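PDB 3CRJ: transcription regulator from Haloarcula marismortui ATCC 43049, which probably binds DNA at regulatory sites and controls transcription, as a repressor of the TetR family. Local coordinates for residues E17-A22 and D42-S47. Sequence-based numbering, arbitrary orientation.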
ATOM      1  N   GLU A  17      27.708   4.943   6.641  1.00 62.64           N
ATOM      2  CA  GLU A  17      26.760   5.586   7.553  1.00 62.02           C
ATOM      3  C   GLU A  17      26.484   7.063   7.237  1.00 61.59           C
ATOM      4  O   GLU A  17      25.327   7.475   7.122  1.00 61.56           O
ATOM      5  CB  GLU A  17      27.264   5.448   8.982  1.00 62.14           C
ATOM      6  CG  GLU A  17      26.691   4.270   9.743  1.00 63.15           C
ATOM      7  CD  GLU A  17      25.660   4.708  10.770  1.00 63.77           C
ATOM      8  OE1 GLU A  17      24.889   5.639  10.470  1.00 63.71           O
ATOM      9  OE2 GLU A  17      25.629   4.135  11.881  1.00 64.01           O
ATOM     10  N   GLU A  18      27.545   7.857   7.105  1.00 60.91           N
ATOM     11  CA  GLU A  18      27.418   9.249   6.691  1.00 60.52           C
ATOM     12  C   GLU A  18      26.705   9.348   5.352  1.00 60.16           C
ATOM     13  O   GLU A  18      25.901  10.265   5.150  1.00 59.85           O
ATOM     14  CB  GLU A  18      28.787   9.904   6.540  1.00 60.79           C
ATOM     15  CG  GLU A  18      29.341  10.602   7.751  1.00 61.08           C
ATOM     16  CD  GLU A  18      30.508  11.483   7.365  1.00 62.70           C
ATOM     17  OE1 GLU A  18      30.258  12.562   6.790  1.00 65.69           O
ATOM     18  OE2 GLU A  18      31.672  11.105   7.608  1.00 61.96           O
ATOM     19  N   ILE A  19      27.007   8.415   4.440  1.00 59.73           N
ATOM     20  CA  ILE A  19      26.314   8.367   3.142  1.00 59.54           C
ATOM     21  C   ILE A  19      24.852   7.925   3.264  1.00 59.61           C
ATOM     22  O   ILE A  19      23.991   8.503   2.611  1.00 59.05           O
ATOM     23  CB  ILE A  19      27.070   7.553   2.057  1.00 59.58           C
ATOM     24  CG1 ILE A  19      28.326   8.316   1.586  1.00 59.49           C
ATOM     25  CG2 ILE A  19      26.160   7.293   0.866  1.00 59.05           C
ATOM     26  CD1 ILE A  19      29.214   7.559   0.579  1.00 58.86           C
HETATM   27  N   MSE A  20      24.572   6.917   4.096  1.00 59.89           N
HETATM   28  CA  MSE A  20      23.185   6.530   4.336  1.00 60.30           C
HETATM   29  C   MSE A  20      22.391   7.717   4.879  1.00 59.77           C
HETATM   30  O   MSE A  20      21.311   8.014   4.406  1.00 59.44           O
HETATM   31  CB  MSE A  20      23.089   5.335   5.271  1.00 60.97           C
HETATM   32  CG  MSE A  20      23.560   3.996   4.666  1.00 64.99           C
HETATM   33 SE   MSE A  20      22.804   3.467   2.906  1.00 73.69          SE
HETATM   34  CE  MSE A  20      23.885   4.527   1.680  1.00 68.80           C
ATOM     35  N   GLN A  21      22.956   8.423   5.848  1.00 59.64           N
ATOM     36  CA  GLN A  21      22.307   9.614   6.394  1.00 59.40           C
ATOM     37  C   GLN A  21      22.024  10.687   5.338  1.00 59.00           C
ATOM     38  O   GLN A  21      20.917  11.202   5.260  1.00 59.44           O
ATOM     39  CB  GLN A  21      23.108  10.158   7.567  1.00 59.13           C
ATOM     40  CG  GLN A  21      22.914   9.341   8.812  1.00 60.28           C
ATOM     41  CD  GLN A  21      24.104   9.392   9.731  1.00 62.31           C
ATOM     42  OE1 GLN A  21      24.694   8.364  10.040  1.00 64.07           O
ATOM     43  NE2 GLN A  21      24.472  10.589  10.173  1.00 63.36           N
ATOM     44  N   ALA A  22      23.011  10.998   4.515  1.00 58.76           N
ATOM     45  CA  ALA A  22      22.816  11.926   3.408  1.00 58.93           C
ATOM     46  C   ALA A  22      21.633  11.460   2.578  1.00 59.40           C
ATOM     47  O   ALA A  22      20.751  12.261   2.242  1.00 59.68           O
ATOM     48  CB  ALA A  22      24.051  12.006   2.545  1.00 58.11           C
ATOM     49  N   ASP A  42      25.629  16.223  -2.601  1.00 65.00           N
ATOM     50  CA  ASP A  42      25.440  17.548  -1.983  1.00 65.41           C
ATOM     51  C   ASP A  42      25.075  17.465  -0.495  1.00 64.51           C
ATOM     52  O   ASP A  42      25.513  18.265   0.316  1.00 64.17           O
ATOM     53  CB  ASP A  42      24.423  18.402  -2.737  1.00 65.63           C
ATOM     54  CG  ASP A  42      24.249  19.787  -2.100  1.00 69.29           C
ATOM     55  OD1 ASP A  42      23.503  19.914  -1.090  1.00 72.41           O
ATOM     56  OD2 ASP A  42      24.866  20.764  -2.599  1.00 72.35           O
ATOM     57  N   GLU A  43      24.274  16.479  -0.136  1.00 64.70           N
ATOM     58  CA  GLU A  43      23.918  16.305   1.257  1.00 64.50           C
ATOM     59  C   GLU A  43      25.027  15.680   2.105  1.00 63.82           C
ATOM     60  O   GLU A  43      25.064  15.861   3.315  1.00 63.73           O
ATOM     61  CB  GLU A  43      22.611  15.531   1.369  1.00 64.76           C
ATOM     62  CG  GLU A  43      21.391  16.450   1.375  1.00 65.89           C
ATOM     63  CD  GLU A  43      21.135  17.072   2.730  1.00 66.18           C
ATOM     64  OE1 GLU A  43      21.959  16.880   3.645  1.00 66.93           O
ATOM     65  OE2 GLU A  43      20.107  17.757   2.877  1.00 67.00           O
ATOM     66  N   TYR A  44      25.931  14.964   1.448  1.00 63.17           N
ATOM     67  CA  TYR A  44      27.033  14.276   2.109  1.00 62.54           C
ATOM     68  C   TYR A  44      28.176  15.254   2.366  1.00 62.40           C
ATOM     69  O   TYR A  44      28.904  15.130   3.347  1.00 62.25           O
ATOM     70  CB  TYR A  44      27.451  13.083   1.244  1.00 62.29           C
ATOM     71  CG  TYR A  44      28.693  12.326   1.639  1.00 61.51           C
ATOM     72  CD1 TYR A  44      28.906  11.892   2.955  1.00 61.93           C
ATOM     73  CD2 TYR A  44      29.627  11.976   0.676  1.00 60.43           C
ATOM     74  CE1 TYR A  44      30.058  11.161   3.307  1.00 61.24           C
ATOM     75  CE2 TYR A  44      30.783  11.241   1.010  1.00 61.49           C
ATOM     76  CZ  TYR A  44      30.991  10.836   2.320  1.00 61.84           C
ATOM     77  OH  TYR A  44      32.129  10.113   2.624  1.00 61.92           O
ATOM     78  N   GLY A  45      28.299  16.246   1.491  1.00 62.30           N
ATOM     79  CA  GLY A  45      29.240  17.341   1.690  1.00 62.22           C
ATOM     80  C   GLY A  45      30.535  17.082   0.966  1.00 62.27           C
ATOM     81  O   GLY A  45      31.397  17.958   0.880  1.00 62.31           O
ATOM     82  N   LYS A  46      30.665  15.870   0.440  1.00 62.54           N
ATOM     83  CA  LYS A  46      31.825  15.496  -0.352  1.00 62.75           C
ATOM     84  C   LYS A  46      31.517  15.429  -1.842  1.00 62.16           C
ATOM     85  O   LYS A  46      30.363  15.474  -2.242  1.00 62.60           O
ATOM     86  CB  LYS A  46      32.402  14.166   0.135  1.00 63.05           C
ATOM     87  CG  LYS A  46      33.522  14.314   1.161  1.00 65.26           C
ATOM     88  CD  LYS A  46      33.028  14.000   2.564  1.00 68.90           C
ATOM     89  CE  LYS A  46      34.207  13.881   3.552  1.00 71.14           C
ATOM     90  NZ  LYS A  46      33.857  13.042   4.756  1.00 71.48           N
ATOM     91  N   SER A  47      32.575  15.372  -2.646  1.00 61.87           N
ATOM     92  CA  SER A  47      32.525  15.092  -4.079  1.00 61.28           C
ATOM     93  C   SER A  47      31.555  13.977  -4.483  1.00 61.09           C
ATOM     94  O   SER A  47      31.310  13.038  -3.726  1.00 60.55           O
ATOM     95  CB  SER A  47      33.917  14.687  -4.545  1.00 61.31           C
ATOM     96  OG  SER A  47      33.827  13.907  -5.721  1.00 62.06           O
TER
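The phenol ring of Tyr-44 lies against Ile-19, whose CG1 sits over the ring centre in a CH-pi contact, 3.6 Å from the centroid and 7° off the normal. The longer arm of the isoleucine suits this place: its CG1 methylene covers one face and CD1 reaches on to CE2 and CZ. On the opposite face Lys-46 lays its CD toward the rim. At the ring's edge, near its plane, Glu-18 CB comes 3.7 Å from Tyr-44 CE1; Glu-18 OE2 stays 4.1 Å from Lys-46 NZ, longer than a salt bridge but probably still attractive. Ala-22, small enough to let the helices approach, sets its CB 3.7 Å from Tyr-44 N and also touches Glu-43 CB. Glu-43 OE1 makes a salt bridge with Arg-25 NE, farther along helix 12-30. CG of Tyr-44 is anti to the backbone N (chi1 172°), and the ring beyond it crosses the Ile-19 side chain obliquely. An alanine at Tyr-44 would probably leave Ile-19 CG1 and Lys-46 CD without the ring between them and open a gap there. Gly-45, just past helix 37-44, takes a positive phi, where a CB would press on Tyr-44 O. In the predicted helix-turn-helix, Ala-50 of helix 48-52 packs on Tyr-44, while Ile-19 of helix 12-30 touches both Tyr-44 and Val-51.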